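Local coordinates for putative branched chain amino acid ABC transporter, periplasmic amino acid-binding protein (Brucella ovis, PDB 4XFK) that probably binds leucine, isoleucine, valine, threonine and alanine in the periplasm as the binding component of an amino-acid ABC transport system, at residues L56-Q61 and A68-A73; N223-L228 and S244-P249. The protein carries 1 engineered substitution. All blocks are in the same frame, centred on the assembly; numbering follows the deposited sequence.

Contact 1: residues L56-Q61 and A68-A73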
ATOM      1  N   LEU A  56      11.296  16.885   3.411  1.00  8.26           N
ATOM      2  CA  LEU A  56      12.706  16.536   3.417  1.00  9.07           C
ATOM      3  C   LEU A  56      12.867  15.138   2.849  1.00  9.20           C
ATOM      4  O   LEU A  56      12.401  14.163   3.430  1.00 13.40           O
ATOM      5  CB  LEU A  56      13.246  16.562   4.844  1.00  9.73           C
ATOM      6  CG  LEU A  56      13.079  17.857   5.642  1.00 14.11           C
ATOM      7  CD1 LEU A  56      13.731  17.703   7.012  1.00 14.80           C
ATOM      8  CD2 LEU A  56      13.641  19.051   4.882  1.00 19.11           C
ATOM      9  N   GLU A  57      13.525  15.020   1.709  1.00  7.98           N
ATOM     10  CA  GLU A  57      13.648  13.724   1.052  1.00  7.34           C
ATOM     11  C   GLU A  57      14.986  13.067   1.344  1.00  6.90           C
ATOM     12  O   GLU A  57      16.027  13.728   1.321  1.00  7.76           O
ATOM     13  CB  GLU A  57      13.463  13.892  -0.454  1.00  8.90           C
ATOM     14  CG  GLU A  57      12.087  14.431  -0.845  1.00  9.42           C
ATOM     15  CD  GLU A  57      11.970  14.712  -2.330  1.00 11.79           C
ATOM     16  OE1 GLU A  57      11.909  13.749  -3.118  1.00 14.02           O
ATOM     17  OE2 GLU A  57      11.945  15.898  -2.719  1.00 17.16           O
ATOM     18  N   TYR A  58      14.948  11.763   1.623  1.00  6.34           N
ATOM     19  CA  TYR A  58      16.145  10.962   1.884  1.00  6.48           C
ATOM     20  C   TYR A  58      16.134   9.725   1.003  1.00  7.36           C
ATOM     21  O   TYR A  58      15.340   8.811   1.208  1.00  8.24           O
ATOM     22  CB  TYR A  58      16.240  10.565   3.367  1.00  8.56           C
ATOM     23  CG  TYR A  58      16.348  11.764   4.269  1.00  9.16           C
ATOM     24  CD1 TYR A  58      15.211  12.453   4.666  1.00  9.92           C
ATOM     25  CD2 TYR A  58      17.583  12.227   4.704  1.00 10.21           C
ATOM     26  CE1 TYR A  58      15.301  13.577   5.466  1.00 10.68           C
ATOM     27  CE2 TYR A  58      17.678  13.345   5.516  1.00 11.33           C
ATOM     28  CZ  TYR A  58      16.532  14.012   5.887  1.00 11.33           C
ATOM     29  OH  TYR A  58      16.602  15.128   6.687  1.00 13.60           O
ATOM     30  N   ASP A  59      17.001   9.721   0.005  1.00  7.34           N
ATOM     31  CA  ASP A  59      17.130   8.613  -0.932  1.00  7.83           C
ATOM     32  C   ASP A  59      17.830   7.456  -0.238  1.00 10.05           C
ATOM     33  O   ASP A  59      19.008   7.538   0.087  1.00 14.85           O
ATOM     34  CB  ASP A  59      17.932   9.097  -2.139  1.00  8.04           C
ATOM     35  CG  ASP A  59      18.043   8.070  -3.252  1.00  8.43           C
ATOM     36  OD1 ASP A  59      17.409   6.991  -3.177  1.00  8.10           O
ATOM     37  OD2 ASP A  59      18.783   8.368  -4.224  1.00  9.17           O
ATOM     38  N   ASN A  60      17.084   6.388   0.015  1.00  7.87           N
ATOM     39  CA  ASN A  60      17.613   5.213   0.677  1.00  8.45           C
ATOM     40  C   ASN A  60      17.979   4.156  -0.354  1.00  8.36           C
ATOM     41  O   ASN A  60      17.102   3.533  -0.961  1.00 10.53           O
ATOM     42  CB  ASN A  60      16.602   4.625   1.667  1.00 10.11           C
ATOM     43  CG  ASN A  60      17.096   3.334   2.280  1.00 11.77           C
ATOM     44  OD1 ASN A  60      18.309   3.119   2.384  1.00 13.10           O
ATOM     45  ND2 ASN A  60      16.175   2.454   2.663  1.00 12.60           N
ATOM     46  N   GLN A  61      19.280   3.954  -0.547  1.00  9.58           N
ATOM     47  CA  GLN A  61      19.768   2.999  -1.536  1.00 10.98           C
ATOM     48  C   GLN A  61      20.173   1.677  -0.911  1.00 14.12           C
ATOM     49  O   GLN A  61      20.600   0.763  -1.607  1.00 17.92           O
ATOM     50  CB  GLN A  61      20.962   3.600  -2.272  1.00 11.78           C
ATOM     51  CG  GLN A  61      20.566   4.749  -3.173  1.00 11.07           C
ATOM     52  CD  GLN A  61      19.828   4.265  -4.407  1.00 12.67           C
ATOM     53  OE1 GLN A  61      20.268   3.328  -5.080  1.00 16.34           O
ATOM     54  NE2 GLN A  61      18.698   4.892  -4.708  1.00 11.09           N
ATOM     55  N   ALA A  68      17.940   2.762   8.517  1.00 15.08           N
ATOM     56  CA  ALA A  68      18.295   3.124   9.884  1.00 14.41           C
ATOM     57  C   ALA A  68      19.147   4.395   9.886  1.00 13.62           C
ATOM     58  O   ALA A  68      18.940   5.305  10.690  1.00 14.53           O
ATOM     59  CB  ALA A  68      19.018   1.970  10.580  1.00 16.63           C
ATOM     60  N   ASP A  69      20.088   4.460   8.954  1.00 13.47           N
ATOM     61  CA  ASP A  69      20.940   5.626   8.811  1.00 14.23           C
ATOM     62  C   ASP A  69      20.115   6.852   8.420  1.00 12.96           C
ATOM     63  O   ASP A  69      20.288   7.937   8.979  1.00 13.30           O
ATOM     64  CB  ASP A  69      22.020   5.337   7.766  1.00 15.92           C
ATOM     65  CG  ASP A  69      22.919   6.523   7.515  1.00 21.80           C
ATOM     66  OD1 ASP A  69      23.898   6.699   8.272  1.00 25.40           O
ATOM     67  OD2 ASP A  69      22.652   7.275   6.555  1.00 23.65           O
ATOM     68  N   ARG A  70      19.213   6.674   7.464  1.00 12.25           N
ATOM     69  CA  ARG A  70      18.430   7.797   6.974  1.00 11.44           C
ATOM     70  C   ARG A  70      17.438   8.324   8.015  1.00 11.56           C
ATOM     71  O   ARG A  70      17.214   9.531   8.103  1.00 12.01           O
ATOM     72  CB  ARG A  70      17.726   7.447   5.652  1.00 12.61           C
ATOM     73  CG  ARG A  70      18.664   6.991   4.505  1.00 15.62           C
ATOM     74  CD  ARG A  70      19.568   8.094   3.949  1.00 17.19           C
ATOM     75  NE  ARG A  70      20.691   8.415   4.828  1.00 19.19           N
ATOM     76  CZ  ARG A  70      21.271   9.611   4.891  1.00 18.18           C
ATOM     77  NH1 ARG A  70      20.850  10.608   4.113  1.00 18.34           N
ATOM     78  NH2 ARG A  70      22.279   9.812   5.728  1.00 18.14           N
ATOM     79  N   VAL A  71      16.851   7.429   8.806  1.00 11.40           N
ATOM     80  CA  VAL A  71      15.971   7.860   9.892  1.00 12.40           C
ATOM     81  C   VAL A  71      16.726   8.709  10.921  1.00 12.02           C
ATOM     82  O   VAL A  71      16.231   9.753  11.367  1.00 12.37           O
ATOM     83  CB  VAL A  71      15.277   6.661  10.576  1.00 13.90           C
ATOM     84  CG1 VAL A  71      14.614   7.080  11.883  1.00 14.57           C
ATOM     85  CG2 VAL A  71      14.257   6.057   9.633  1.00 16.07           C
ATOM     86  N   LYS A  72      17.929   8.279  11.285  1.00 12.18           N
ATOM     87  CA  LYS A  72      18.754   9.071  12.188  1.00 13.63           C
ATOM     88  C   LYS A  72      19.032  10.454  11.599  1.00 11.69           C
ATOM     89  O   LYS A  72      18.939  11.462  12.294  1.00 12.82           O
ATOM     90  CB  LYS A  72      20.062   8.343  12.506  1.00 16.29           C
ATOM     91  CG  LYS A  72      19.880   7.069  13.318  1.00 20.95           C
ATOM     92  CD  LYS A  72      21.204   6.355  13.525  1.00 23.74           C
ATOM     93  CE  LYS A  72      21.006   4.889  13.901  1.00 27.06           C
ATOM     94  NZ  LYS A  72      20.158   4.699  15.110  1.00 29.84           N
ATOM     95  N   ALA A  73      19.337  10.502  10.306  1.00 10.68           N
ATOM     96  CA  ALA A  73      19.634  11.768   9.650  1.00 10.97           C
ATOM     97  C   ALA A  73      18.415  12.675   9.630  1.00 11.05           C
ATOM     98  O   ALA A  73      18.512  13.867   9.917  1.00 12.19           O
ATOM     99  CB  ALA A  73      20.153  11.530   8.238  1.00 12.77           C
TER
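The backbone oxygen of Arg70 lies over one face of the Tyr58 ring, while the Arg70 guanidinium comes to the ring's edge, with NH1 3.7 Å from Tyr58 CD2 and in the ring plane. The two flat groups are turned 63° against each other and do not stack. Ala73 CB sits 3.6 Å above one guanidinium face, offset toward its rim, and also touches Tyr58 CE2 at 4.1 Å; a bare methyl is small enough for both. At its own edge the guanidinium holds Asp69 side-on: Arg70 NH2 and NE both donate to Asp69 OD2, at 2.7 Å and 2.9 Å, in a bent salt bridge. The bend at chi2 (-69°) places Arg70 CD 3.9 Å from Asp59 O, and a further bend at chi3 swings the guanidinium round toward Asp69 OD2. Strand 54-59 is an outermost strand of a parallel sheet, and helix 63-76 packs against it in the beta-alpha-beta crossover leading past strand 13-18 to strand 81-84. The axes of 56-59 and 68-73 come within 9.2 Å and run at 158°, nearly antiparallel, as the helix returns against its strand. Tyrosine suits such a border, offering ring carbons to the helix while its hydroxyl bonds to Asp77. Where the strand ends, Asn60 CB rests on Arg70 CG at 4.2 Å, and the Asn60 amide bonds to Gly62 N through OD1 and to Gly63 O through ND2.

Contact 2: residues N223-L228 and S244-P249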
ATOM      1  N   ASN A 223       9.899  -6.223 -10.513  1.00  9.41           N
ATOM      2  CA  ASN A 223      10.261  -7.269 -11.467  1.00 10.32           C
ATOM      3  C   ASN A 223       9.668  -8.638 -11.152  1.00  9.75           C
ATOM      4  O   ASN A 223       9.392  -9.419 -12.060  1.00  8.83           O
ATOM      5  CB  ASN A 223      11.783  -7.360 -11.581  1.00 12.04           C
ATOM      6  CG  ASN A 223      12.393  -6.052 -11.978  1.00 18.53           C
ATOM      7  OD1 ASN A 223      13.233  -5.494 -11.265  1.00 24.38           O
ATOM      8  ND2 ASN A 223      11.948  -5.527 -13.109  1.00 17.28           N
ATOM      9  N   ASP A 224       9.454  -8.922  -9.871  1.00  8.57           N
ATOM     10  CA  ASP A 224       8.919 -10.213  -9.463  1.00  8.53           C
ATOM     11  C   ASP A 224       7.482 -10.422  -9.929  1.00  7.83           C
ATOM     12  O   ASP A 224       7.018 -11.560  -9.964  1.00  8.59           O
ATOM     13  CB  ASP A 224       9.016 -10.387  -7.954  1.00  8.87           C
ATOM     14  CG  ASP A 224      10.429 -10.653  -7.488  1.00  9.20           C
ATOM     15  OD1 ASP A 224      11.291 -11.015  -8.321  1.00 10.42           O
ATOM     16  OD2 ASP A 224      10.674 -10.523  -6.277  1.00  9.83           O
ATOM     17  N   LEU A 225       6.761  -9.341 -10.242  1.00  8.64           N
ATOM     18  CA  LEU A 225       5.486  -9.487 -10.947  1.00  7.26           C
ATOM     19  C   LEU A 225       5.627  -9.200 -12.448  1.00  7.75           C
ATOM     20  O   LEU A 225       5.094  -9.941 -13.257  1.00  9.07           O
ATOM     21  CB  LEU A 225       4.349  -8.669 -10.317  1.00  7.53           C
ATOM     22  CG  LEU A 225       2.945  -8.944 -10.877  1.00  8.87           C
ATOM     23  CD1 LEU A 225       2.615 -10.440 -10.861  1.00  9.91           C
ATOM     24  CD2 LEU A 225       1.901  -8.173 -10.093  1.00  8.95           C
ATOM     25  N   LEU A 226       6.365  -8.152 -12.820  1.00  8.87           N
ATOM     26  CA  LEU A 226       6.543  -7.807 -14.232  1.00  9.55           C
ATOM     27  C   LEU A 226       7.078  -8.982 -15.054  1.00  8.20           C
ATOM     28  O   LEU A 226       6.549  -9.298 -16.126  1.00  9.25           O
ATOM     29  CB  LEU A 226       7.477  -6.596 -14.375  1.00 12.33           C
ATOM     30  CG  LEU A 226       6.971  -5.245 -13.853  1.00 15.81           C
ATOM     31  CD1 LEU A 226       8.119  -4.256 -13.652  1.00 16.76           C
ATOM     32  CD2 LEU A 226       5.936  -4.662 -14.800  1.00 16.11           C
ATOM     33  N   LEU A 227       8.123  -9.633 -14.552  1.00  9.06           N
ATOM     34  CA  LEU A 227       8.761 -10.710 -15.305  1.00 10.27           C
ATOM     35  C   LEU A 227       7.992 -12.017 -15.176  1.00  9.89           C
ATOM     36  O   LEU A 227       8.054 -12.872 -16.060  1.00 12.00           O
ATOM     37  CB  LEU A 227      10.219 -10.894 -14.882  1.00 10.93           C
ATOM     38  CG  LEU A 227      11.132  -9.692 -15.131  1.00 12.16           C
ATOM     39  CD1 LEU A 227      12.555 -10.009 -14.694  1.00 13.19           C
ATOM     40  CD2 LEU A 227      11.072  -9.233 -16.599  1.00 13.54           C
ATOM     41  N   LEU A 228       7.263 -12.168 -14.074  1.00  9.82           N
ATOM     42  CA  LEU A 228       6.373 -13.306 -13.905  1.00 10.16           C
ATOM     43  C   LEU A 228       5.243 -13.237 -14.941  1.00 10.43           C
ATOM     44  O   LEU A 228       4.912 -14.243 -15.581  1.00 11.09           O
ATOM     45  CB  LEU A 228       5.818 -13.333 -12.478  1.00 11.69           C
ATOM     46  CG  LEU A 228       4.802 -14.431 -12.148  1.00 11.59           C
ATOM     47  CD1 LEU A 228       5.327 -15.831 -12.480  1.00 13.31           C
ATOM     48  CD2 LEU A 228       4.390 -14.333 -10.674  1.00 11.98           C
ATOM     49  N   SER A 244      -2.414  -8.202  -5.438  1.00  6.26           N
ATOM     50  CA  SER A 244      -2.481  -6.910  -4.782  1.00  6.93           C
ATOM     51  C   SER A 244      -1.916  -5.791  -5.647  1.00  6.55           C
ATOM     52  O   SER A 244      -2.320  -4.645  -5.478  1.00  6.66           O
ATOM     53  CB  SER A 244      -1.718  -6.956  -3.455  1.00  7.74           C
ATOM     54  OG  SER A 244      -0.455  -7.595  -3.603  1.00  7.44           O
ATOM     55  N   PHE A 245      -1.005  -6.118  -6.571  1.00  5.74           N
ATOM     56  CA  PHE A 245      -0.186  -5.079  -7.215  1.00  6.04           C
ATOM     57  C   PHE A 245      -0.139  -5.140  -8.738  1.00  6.11           C
ATOM     58  O   PHE A 245       0.748  -4.536  -9.348  1.00  6.63           O
ATOM     59  CB  PHE A 245       1.252  -5.102  -6.676  1.00  6.19           C
ATOM     60  CG  PHE A 245       1.346  -4.936  -5.178  1.00  6.31           C
ATOM     61  CD1 PHE A 245       0.668  -3.915  -4.526  1.00  6.79           C
ATOM     62  CD2 PHE A 245       2.115  -5.807  -4.425  1.00  6.23           C
ATOM     63  CE1 PHE A 245       0.747  -3.782  -3.140  1.00  7.45           C
ATOM     64  CE2 PHE A 245       2.208  -5.675  -3.053  1.00  6.92           C
ATOM     65  CZ  PHE A 245       1.524  -4.657  -2.403  1.00  7.33           C
ATOM     66  N   LEU A 246      -1.101  -5.810  -9.374  1.00  5.88           N
ATOM     67  CA  LEU A 246      -1.037  -5.925 -10.829  1.00  6.11           C
ATOM     68  C   LEU A 246      -1.140  -4.581 -11.548  1.00  7.14           C
ATOM     69  O   LEU A 246      -0.644  -4.450 -12.668  1.00  8.02           O
ATOM     70  CB  LEU A 246      -2.101  -6.885 -11.359  1.00  7.21           C
ATOM     71  CG  LEU A 246      -1.941  -7.311 -12.819  1.00  9.22           C
ATOM     72  CD1 LEU A 246      -0.643  -8.073 -13.046  1.00 10.56           C
ATOM     73  CD2 LEU A 246      -3.133  -8.134 -13.261  1.00  9.45           C
ATOM     74  N   ASP A 247      -1.749  -3.575 -10.917  1.00  7.10           N
ATOM     75  CA  ASP A 247      -1.904  -2.277 -11.587  1.00  6.72           C
ATOM     76  C   ASP A 247      -0.652  -1.391 -11.501  1.00  6.64           C
ATOM     77  O   ASP A 247      -0.678  -0.248 -11.943  1.00  8.16           O
ATOM     78  CB  ASP A 247      -3.167  -1.531 -11.128  1.00  7.65           C
ATOM     79  CG  ASP A 247      -3.136  -1.161  -9.666  1.00  8.52           C
ATOM     80  OD1 ASP A 247      -2.456  -1.860  -8.896  1.00  9.87           O
ATOM     81  OD2 ASP A 247      -3.795  -0.173  -9.289  1.00  9.91           O
ATOM     82  N   GLN A 248       0.451  -1.915 -10.973  1.00  6.89           N
ATOM     83  CA  GLN A 248       1.724  -1.236 -11.152  1.00  7.73           C
ATOM     84  C   GLN A 248       1.973  -1.054 -12.643  1.00  8.00           C
ATOM     85  O   GLN A 248       1.818  -1.993 -13.413  1.00  8.42           O
ATOM     86  CB  GLN A 248       2.881  -2.031 -10.542  1.00  7.24           C
ATOM     87  CG  GLN A 248       4.224  -1.347 -10.810  1.00  7.62           C
ATOM     88  CD  GLN A 248       5.393  -1.952 -10.062  1.00  8.67           C
ATOM     89  OE1 GLN A 248       5.297  -3.042  -9.503  1.00 10.35           O
ATOM     90  NE2 GLN A 248       6.507  -1.227 -10.030  1.00 10.74           N
ATOM     91  N   PRO A 249       2.371   0.155 -13.057  1.00  8.64           N
ATOM     92  CA  PRO A 249       2.635   0.369 -14.485  1.00 10.32           C
ATOM     93  C   PRO A 249       3.620  -0.648 -15.053  1.00 10.68           C
ATOM     94  O   PRO A 249       4.645  -0.937 -14.417  1.00 11.05           O
ATOM     95  CB  PRO A 249       3.217   1.781 -14.513  1.00 12.59           C
ATOM     96  CG  PRO A 249       2.542   2.463 -13.357  1.00 11.85           C
ATOM     97  CD  PRO A 249       2.465   1.408 -12.282  1.00  9.93           C
TER
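Leu225 pushes its CD2 methyl onto the backbone of the loop opposite, 3.8 Å from Leu246 CA, with the carbonyl oxygen of Phe245 close by. The same methyl meets Leu246 CD1 at 3.9 Å, so one branch of the leucine carries most of this meeting. In both leucines CG lies anti to the backbone N (chi1 -171° in Leu225, -168° in Leu246), which for Leu246 brings the branched end nearer the helix than its CB direction alone would suggest. The next residue, Leu226, sends CD2 to Pro249 O at 4.0 Å, a van der Waals touch of a methyl on a carbonyl oxygen that covers the loop's far end. Leucine suits this place because the touches between the two segments are van der Waals ones, and a branched end can reach a backbone with one methyl. The loop is bent by a type I beta turn from Phe245 to Gln248, closed by Gln248 N bonding to Phe245 O at 3.1 Å. Helix 223-235 links the parallel strands 215-218 and 240-243 in a beta-alpha-beta unit, and the turn follows the second strand, at the carboxyl end where alpha/beta folds usually place their binding loops. Phe245 starts toward the helix from its CB, but its ring leads away to meet the rings of Trp221 and Trp168; Ser244 OG lies 3.2 Å above one face of it, offset toward the rim. Gln248 is extended (chi1 177°), and its OE1 accepts from the backbone N of Ser222, just ahead of the helix. Further ties come from Asn251 and Asn254, which donate to the carbonyl oxygens of Leu246 and Leu226 respectively.

How the contacts relate
Contacts 1 and 2 belong to the two alpha/beta lobes, one built on a parallel sheet and the other on a mixed one; contact 1 pairs a helix with an edge strand, contact 2 a helix with the loop that follows a strand. Their centres lie 26 Å apart, their nearest atoms about 13 Å. Contact 2 probably borders the cleft between the lobes, since Gln248 and Pro249 pack on helix 26-44. The Phe245 side chain is about 5 Å from a sodium ion and about 4 Å from an acetate, probably from the crystallisation liquor though it may mark a pocket; the Asn60 side chain is about 13 Å from a sodium. Tyr31, Gly85 and Gly116 form a sodium site.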